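Local atomic coordinates of FLAP endonuclease-1 protein (Methanocaldococcus jannaschii, PDB entry 1A76), a protein that cleaves 5'-flap structures in DNA and degrades DNA from the 5' end during replication and repair, using divalent metal ions such as magnesium. Residues 77-81 and 151-157; 159-165 and 270-274; 173-177 and 196-200. All coordinates share one frame. Residues are numbered along the deposited sequence.

Interaction 1 of 3, residues 77-81 and 151-157; sequences WVFDG and SEGEAQA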
# COMPACT_ATOMS: atom_id res chain seq x y z
N TRP A 77 1.26 -2.04 -10.28
CA TRP A 77 1.83 -1.69 -8.99
C TRP A 77 1.87 -0.18 -8.77
O TRP A 77 2.27 0.59 -9.65
CB TRP A 77 3.24 -2.28 -8.87
CG TRP A 77 3.23 -3.75 -8.62
CD1 TRP A 77 2.89 -4.74 -9.51
CD2 TRP A 77 3.55 -4.42 -7.39
NE1 TRP A 77 2.97 -5.97 -8.90
CE2 TRP A 77 3.37 -5.80 -7.60
CE3 TRP A 77 3.96 -3.97 -6.12
CZ2 TRP A 77 3.60 -6.75 -6.60
CZ3 TRP A 77 4.18 -4.91 -5.12
CH2 TRP A 77 4.00 -6.29 -5.37
N VAL A 78 1.45 0.24 -7.59
CA VAL A 78 1.44 1.66 -7.26
C VAL A 78 2.35 1.94 -6.08
O VAL A 78 2.17 1.42 -4.97
CB VAL A 78 0.02 2.14 -6.92
CG1 VAL A 78 -0.00 3.65 -6.83
CG2 VAL A 78 -0.95 1.69 -7.98
N PHE A 79 3.35 2.80 -6.32
CA PHE A 79 4.29 3.15 -5.29
C PHE A 79 4.06 4.56 -4.76
O PHE A 79 3.35 5.35 -5.39
CB PHE A 79 5.71 2.97 -5.83
CG PHE A 79 6.06 1.53 -6.10
CD1 PHE A 79 6.54 0.70 -5.08
CD2 PHE A 79 5.87 0.98 -7.37
CE1 PHE A 79 6.84 -0.64 -5.32
CE2 PHE A 79 6.16 -0.36 -7.62
CZ PHE A 79 6.65 -1.18 -6.60
N ASP A 80 4.62 4.85 -3.60
CA ASP A 80 4.45 6.14 -2.95
C ASP A 80 5.27 7.24 -3.60
O ASP A 80 4.88 8.41 -3.59
CB ASP A 80 4.87 6.06 -1.47
CG ASP A 80 3.82 5.43 -0.58
OD1 ASP A 80 2.68 5.26 -1.03
OD2 ASP A 80 4.13 5.10 0.57
N GLY A 81 6.41 6.88 -4.18
CA GLY A 81 7.27 7.90 -4.75
C GLY A 81 7.87 8.53 -3.51
O GLY A 81 7.56 9.67 -3.14
N SER A 151 2.04 11.30 -4.21
CA SER A 151 2.24 11.18 -2.77
C SER A 151 1.85 9.79 -2.26
O SER A 151 2.57 8.82 -2.49
CB SER A 151 1.43 12.25 -2.04
OG SER A 151 0.75 13.08 -2.97
N GLU A 152 0.71 9.69 -1.58
CA GLU A 152 0.24 8.42 -1.05
C GLU A 152 -0.17 7.45 -2.15
O GLU A 152 -1.04 7.76 -2.97
CB GLU A 152 -0.94 8.64 -0.10
CG GLU A 152 -0.57 9.35 1.19
CD GLU A 152 -0.22 8.39 2.31
OE1 GLU A 152 0.87 7.78 2.25
OE2 GLU A 152 -1.03 8.24 3.25
N GLY A 153 0.45 6.27 -2.15
CA GLY A 153 0.13 5.28 -3.16
C GLY A 153 -1.28 4.75 -3.02
O GLY A 153 -1.93 4.45 -4.02
N GLU A 154 -1.77 4.64 -1.79
CA GLU A 154 -3.12 4.15 -1.57
C GLU A 154 -4.13 5.11 -2.17
O GLU A 154 -5.20 4.69 -2.61
CB GLU A 154 -3.40 3.97 -0.07
CG GLU A 154 -3.31 5.24 0.73
CD GLU A 154 -2.02 5.34 1.51
OE1 GLU A 154 -0.95 5.05 0.94
OE2 GLU A 154 -2.09 5.73 2.70
N ALA A 155 -3.79 6.40 -2.19
CA ALA A 155 -4.67 7.41 -2.77
C ALA A 155 -4.67 7.31 -4.27
O ALA A 155 -5.70 7.44 -4.90
CB ALA A 155 -4.23 8.81 -2.36
N GLN A 156 -3.50 7.08 -4.85
CA GLN A 156 -3.38 6.95 -6.30
C GLN A 156 -4.13 5.71 -6.77
O GLN A 156 -4.83 5.74 -7.78
CB GLN A 156 -1.91 6.85 -6.72
CG GLN A 156 -1.71 6.54 -8.20
CD GLN A 156 -2.16 7.68 -9.11
OE1 GLN A 156 -2.12 8.85 -8.73
NE2 GLN A 156 -2.58 7.33 -10.32
N ALA A 157 -3.98 4.62 -6.03
CA ALA A 157 -4.65 3.36 -6.38
C ALA A 157 -6.16 3.51 -6.30
O ALA A 157 -6.90 2.98 -7.14
CB ALA A 157 -4.17 2.24 -5.46
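The end of strand 77-79 packs beside the first turn of helix 153-157, their short axes 7.4 Å apart at closest approach and inclined at 139° between N-to-C directions. The backbones are closest at Asp80 and Gly153, whose CA atoms lie 4.4 Å apart. Gly153 suits this spot because a CB would collide with Asp80 OD1. Its amide N donates to Asp80 OD1 at 2.7 Å, so the aspartate takes up an NH of the helix's first turn, next to the N-cap residue Glu152. Beside this bond, Asp80 CA makes a CH...O contact of 3.3 Å with Ser151 O. Val78 packs against the helix: CG1 lies 3.6 Å from Gln156 CG and CG2 4.1 Å from Ala157 CB. The acidic ends of Asp80, Glu152 and Glu154 converge, with Asp80 OD1 4.1 Å from Glu154 OE1 and Glu152 OE2 2.8 Å from Glu154 OE2, a crowding of like charge expected of a metal site. Glu154 OE1 ligates a manganese ion; Glu152 and Glu154 are ligands of the first magnesium site, and Asp80 is predicted to be another, as in the PIN-like nuclease core of the FEN1 family. The contact thus joins N-domain to I-domain at the active centre. Strand 23-27 flanks it, with Ala25 touching Val78 and Ala157, while Phe79 turns from the helix toward helices 28-38 and 129-142.

Interaction 2 of 3, residues 159-165 and 270-274; sequences YMAKKGD and VTDNY
Tyr274, Tyr159 and Val270 bury the most surface where the C-terminal part of helix 153-162, in the I-domain, meets irregular segment 270-274, in the loop between helices 258-266 and 283-292. The nearest CA pairs are Tyr159 with Val270 (7.2 Å) and Met160 with Asp272 (8.3 Å). Tyr274 (chi1 p) reaches across so that its OH donates a very short 2.4 Å hydrogen bond to Asp165 OD2. Met160 (m, t, p) covers one face of its ring with CE, 4.1 Å from the centroid, and SD lies obliquely at 4.6 Å, a Met-aromatic contact. Gly164, at phi 91°, ends the helix in a Schellman motif, with Asp165 N bonded to Met160 O (3.0 Å) and Gly164 N to Ala161 O (3.0 Å); this turn brings Asp165 round to face Tyr274. Tyr159 (chi1 t) lays a ring face under Val270 (chi1 p), whose CG1 stands 3.8 Å from the ring centroid in a CH-pi contact. At the ring edge, Tyr159 OH donates to Asp272 OD1 at 2.6 Å. The same oxygen also accepts a hydrogen bond from Lys163 NZ (2.6 Å), part of a salt bridge; NZ has a long one, 3.6 Å, to Asp165 OD2. An ST turn (Asn273 N to Thr271 OG1, 3.0 Å) overlaps an inverse gamma turn centred on Asn273.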
# COMPACT_ATOMS: atom_id res chain seq x y z
N TYR A 159 -7.91 6.27 -6.68
CA TYR A 159 -8.32 7.10 -7.82
C TYR A 159 -8.44 6.27 -9.11
O TYR A 159 -9.39 6.43 -9.89
CB TYR A 159 -7.31 8.23 -8.03
CG TYR A 159 -7.44 8.98 -9.34
CD1 TYR A 159 -8.52 9.83 -9.58
CD2 TYR A 159 -6.43 8.90 -10.32
CE1 TYR A 159 -8.61 10.59 -10.76
CE2 TYR A 159 -6.51 9.66 -11.51
CZ TYR A 159 -7.60 10.50 -11.71
OH TYR A 159 -7.70 11.25 -12.86
N MET A 160 -7.47 5.38 -9.33
CA MET A 160 -7.49 4.54 -10.53
C MET A 160 -8.69 3.60 -10.51
O MET A 160 -9.29 3.28 -11.55
CB MET A 160 -6.19 3.73 -10.62
CG MET A 160 -4.94 4.60 -10.84
SD MET A 160 -3.37 3.86 -10.32
CE MET A 160 -3.09 2.67 -11.61
N ALA A 161 -9.05 3.14 -9.31
CA ALA A 161 -10.18 2.24 -9.17
C ALA A 161 -11.47 3.03 -9.36
O ALA A 161 -12.39 2.58 -10.03
CB ALA A 161 -10.16 1.57 -7.80
N LYS A 162 -11.52 4.22 -8.77
CA LYS A 162 -12.70 5.05 -8.89
C LYS A 162 -12.99 5.36 -10.36
O LYS A 162 -14.14 5.31 -10.80
CB LYS A 162 -12.52 6.35 -8.09
CG LYS A 162 -13.11 6.28 -6.69
CD LYS A 162 -12.42 7.23 -5.73
CE LYS A 162 -12.96 8.64 -5.88
NZ LYS A 162 -11.84 9.63 -5.95
N LYS A 163 -11.93 5.63 -11.12
CA LYS A 163 -12.06 5.94 -12.55
C LYS A 163 -12.48 4.75 -13.39
O LYS A 163 -12.87 4.91 -14.54
CB LYS A 163 -10.74 6.46 -13.11
CG LYS A 163 -10.23 7.73 -12.46
CD LYS A 163 -9.36 8.49 -13.43
CE LYS A 163 -8.27 7.62 -14.01
NZ LYS A 163 -7.56 8.32 -15.12
N GLY A 164 -12.36 3.55 -12.84
CA GLY A 164 -12.74 2.36 -13.60
C GLY A 164 -11.60 1.75 -14.39
O GLY A 164 -11.82 0.83 -15.19
N ASP A 165 -10.39 2.24 -14.19
CA ASP A 165 -9.23 1.70 -14.89
C ASP A 165 -8.89 0.33 -14.31
O ASP A 165 -8.32 -0.52 -15.00
CB ASP A 165 -8.05 2.66 -14.76
CG ASP A 165 -8.14 3.83 -15.72
OD1 ASP A 165 -9.07 3.84 -16.57
OD2 ASP A 165 -7.29 4.73 -15.63
N VAL A 270 -3.06 13.21 -7.32
CA VAL A 270 -3.06 11.99 -8.12
C VAL A 270 -2.49 12.27 -9.52
O VAL A 270 -2.13 13.41 -9.83
CB VAL A 270 -4.48 11.45 -8.27
CG1 VAL A 270 -5.43 12.44 -8.95
CG2 VAL A 270 -4.55 10.17 -9.11
N THR A 271 -2.42 11.23 -10.35
CA THR A 271 -1.89 11.36 -11.70
C THR A 271 -2.57 10.42 -12.68
O THR A 271 -3.05 9.35 -12.31
CB THR A 271 -0.37 11.07 -11.74
OG1 THR A 271 0.12 11.28 -13.07
CG2 THR A 271 -0.10 9.63 -11.33
N ASP A 272 -2.59 10.84 -13.94
CA ASP A 272 -3.19 10.04 -15.00
C ASP A 272 -2.08 9.47 -15.87
O ASP A 272 -2.33 8.68 -16.77
CB ASP A 272 -4.11 10.91 -15.85
CG ASP A 272 -5.37 11.31 -15.11
OD1 ASP A 272 -6.10 10.40 -14.68
OD2 ASP A 272 -5.62 12.52 -14.97
N ASN A 273 -0.84 9.87 -15.58
CA ASN A 273 0.31 9.40 -16.35
C ASN A 273 0.79 8.01 -15.98
O ASN A 273 1.71 7.84 -15.18
CB ASN A 273 1.47 10.39 -16.20
CG ASN A 273 2.52 10.20 -17.28
OD1 ASN A 273 2.36 9.38 -18.19
ND2 ASN A 273 3.59 10.98 -17.20
N TYR A 274 0.15 7.00 -16.57
CA TYR A 274 0.53 5.61 -16.32
C TYR A 274 -0.07 4.76 -17.42
O TYR A 274 -0.87 5.25 -18.22
CB TYR A 274 0.02 5.15 -14.94
CG TYR A 274 -1.48 5.28 -14.76
CD1 TYR A 274 -2.36 4.43 -15.41
CD2 TYR A 274 -2.01 6.28 -13.94
CE1 TYR A 274 -3.73 4.56 -15.26
CE2 TYR A 274 -3.38 6.41 -13.78
CZ TYR A 274 -4.24 5.55 -14.44
OH TYR A 274 -5.59 5.69 -14.27

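Interaction 3 of 3, residues 173-177 and 196-200; sequences DYDAL and ELIEL
This is a buried, mainly apolar contact within the I-domain, in which a short turn after strand 168-170 packs against strand 196-199 and the start of the helix that follows it. Residues 174-177 adopt helical phi/psi without the regular bonding of a helix, though Leu177 N bonds to Tyr174 O at 3.0 Å; residues 196-199 are extended. Nearest CA pairs are Tyr174 with Ile198 at 8.3 Å and Leu177 with Leu200 at 6.2 Å, so the segments draw together toward their C-terminal ends. Leu177 (chi1 m, chi2 t) loses the most surface: its CD1 lies 3.5 Å from Ile198 CG2, and its CB 4.0 Å from Leu200 CD1 (Leu200 chi1 t, chi2 p). Ile198 (chi1 m, chi2 105°, between wells) also brings CD1 to 3.4 Å from Tyr174 CE1. The Tyr174 side chain (chi1 m, chi2 -82°) places its OH 2.6 Å from Glu196 OE2, near the ring plane; Lys11 unites both groups, hydrogen-bonded to the hydroxyl and salt-bridged to the carboxylate, which Arg186 also pairs with. Asp173 and Asp175 are predicted ligands of the second magnesium site, consistent with the turn offering its acidic groups there while Tyr174 and Leu177 pack against segment 196-200. Ile9 covers both of those side chains, and strand 196-199 is held in the sheet by backbone bonds to strand 183-186 and to Asn12 of strand 12-13.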
# COMPACT_ATOMS: atom_id res chain seq x y z
N ASP A 173 -4.84 -3.24 4.21
CA ASP A 173 -5.48 -2.16 4.95
C ASP A 173 -6.83 -1.79 4.35
O ASP A 173 -7.10 -2.04 3.17
CB ASP A 173 -4.58 -0.92 4.95
CG ASP A 173 -3.36 -1.07 5.84
OD1 ASP A 173 -3.26 -2.09 6.56
OD2 ASP A 173 -2.51 -0.16 5.83
N TYR A 174 -7.68 -1.19 5.17
CA TYR A 174 -9.01 -0.79 4.74
C TYR A 174 -9.04 0.69 4.30
O TYR A 174 -9.99 1.15 3.69
CB TYR A 174 -10.02 -1.00 5.88
CG TYR A 174 -10.29 -2.45 6.22
CD1 TYR A 174 -11.19 -3.21 5.47
CD2 TYR A 174 -9.64 -3.07 7.29
CE1 TYR A 174 -11.43 -4.55 5.79
CE2 TYR A 174 -9.89 -4.41 7.61
CZ TYR A 174 -10.78 -5.14 6.86
OH TYR A 174 -11.02 -6.46 7.17
N ASP A 175 -7.96 1.40 4.61
CA ASP A 175 -7.82 2.82 4.29
C ASP A 175 -8.18 3.29 2.88
O ASP A 175 -8.59 4.43 2.70
CB ASP A 175 -6.39 3.25 4.62
CG ASP A 175 -6.02 2.96 6.07
OD1 ASP A 175 -5.95 1.77 6.42
OD2 ASP A 175 -5.80 3.92 6.84
N ALA A 176 -8.02 2.44 1.87
CA ALA A 176 -8.36 2.83 0.50
C ALA A 176 -9.82 3.26 0.39
O ALA A 176 -10.20 4.05 -0.48
CB ALA A 176 -8.09 1.66 -0.45
N LEU A 177 -10.66 2.71 1.27
CA LEU A 177 -12.08 3.02 1.28
C LEU A 177 -12.27 4.50 1.59
O LEU A 177 -13.16 5.15 1.04
CB LEU A 177 -12.78 2.17 2.35
CG LEU A 177 -12.80 0.65 2.11
CD1 LEU A 177 -13.38 -0.06 3.33
CD2 LEU A 177 -13.62 0.32 0.86
N GLU A 196 -10.56 -11.39 0.60
CA GLU A 196 -11.70 -10.70 1.16
C GLU A 196 -12.02 -9.41 0.39
O GLU A 196 -11.15 -8.55 0.20
CB GLU A 196 -11.44 -10.36 2.63
CG GLU A 196 -12.34 -9.25 3.19
CD GLU A 196 -12.09 -9.01 4.67
OE1 GLU A 196 -12.30 -9.94 5.47
OE2 GLU A 196 -11.69 -7.89 5.05
N LEU A 197 -13.26 -9.30 -0.06
CA LEU A 197 -13.68 -8.13 -0.80
C LEU A 197 -14.54 -7.21 0.05
O LEU A 197 -15.44 -7.65 0.78
CB LEU A 197 -14.47 -8.56 -2.04
CG LEU A 197 -15.14 -7.43 -2.84
CD1 LEU A 197 -14.09 -6.66 -3.60
CD2 LEU A 197 -16.18 -8.01 -3.78
N ILE A 198 -14.23 -5.92 -0.02
CA ILE A 198 -14.98 -4.89 0.69
C ILE A 198 -15.48 -3.93 -0.39
O ILE A 198 -14.68 -3.34 -1.13
CB ILE A 198 -14.10 -4.08 1.70
CG1 ILE A 198 -13.51 -5.00 2.76
CG2 ILE A 198 -14.97 -3.02 2.39
CD1 ILE A 198 -12.04 -5.31 2.58
N GLU A 199 -16.80 -3.79 -0.50
CA GLU A 199 -17.39 -2.87 -1.47
C GLU A 199 -17.87 -1.65 -0.71
O GLU A 199 -18.75 -1.76 0.14
CB GLU A 199 -18.59 -3.52 -2.18
CG GLU A 199 -18.88 -2.90 -3.55
CD GLU A 199 -20.30 -3.13 -4.05
OE1 GLU A 199 -20.89 -4.17 -3.69
OE2 GLU A 199 -20.82 -2.28 -4.80
N LEU A 200 -17.29 -0.49 -1.01
CA LEU A 200 -17.63 0.76 -0.34
C LEU A 200 -19.14 1.06 -0.33
O LEU A 200 -19.70 1.44 0.70
CB LEU A 200 -16.87 1.93 -0.97
CG LEU A 200 -16.99 3.34 -0.34
CD1 LEU A 200 -16.45 3.34 1.11
CD2 LEU A 200 -16.21 4.35 -1.18

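How the interactions relate
Interactions 1 and 2 share helix 153-162, which offers its first turns to strand 74-79 and its C-terminal end to residues 270-274; their centres are 11 Å apart. Gln156 connects them, its NE2 lying 2.9 Å from Thr271 O in a probable hydrogen bond, and Val78 CG2 lies 4.0 Å from Met160 SD. Interaction 3 is separate, its centre 16 Å from interaction 1 and 17 Å from interaction 2, but reaches the same mixed sheet as interaction 1. Along the chain, interaction 1 closes first, and interaction 3 is nested inside the loop closed by interaction 2. Interaction 1 holds Glu152 and Glu154, established ligands of the first metal site, and predicted ligand Asp80; interaction 3 holds predicted ligands of the second, so one sheet probably carries both sites.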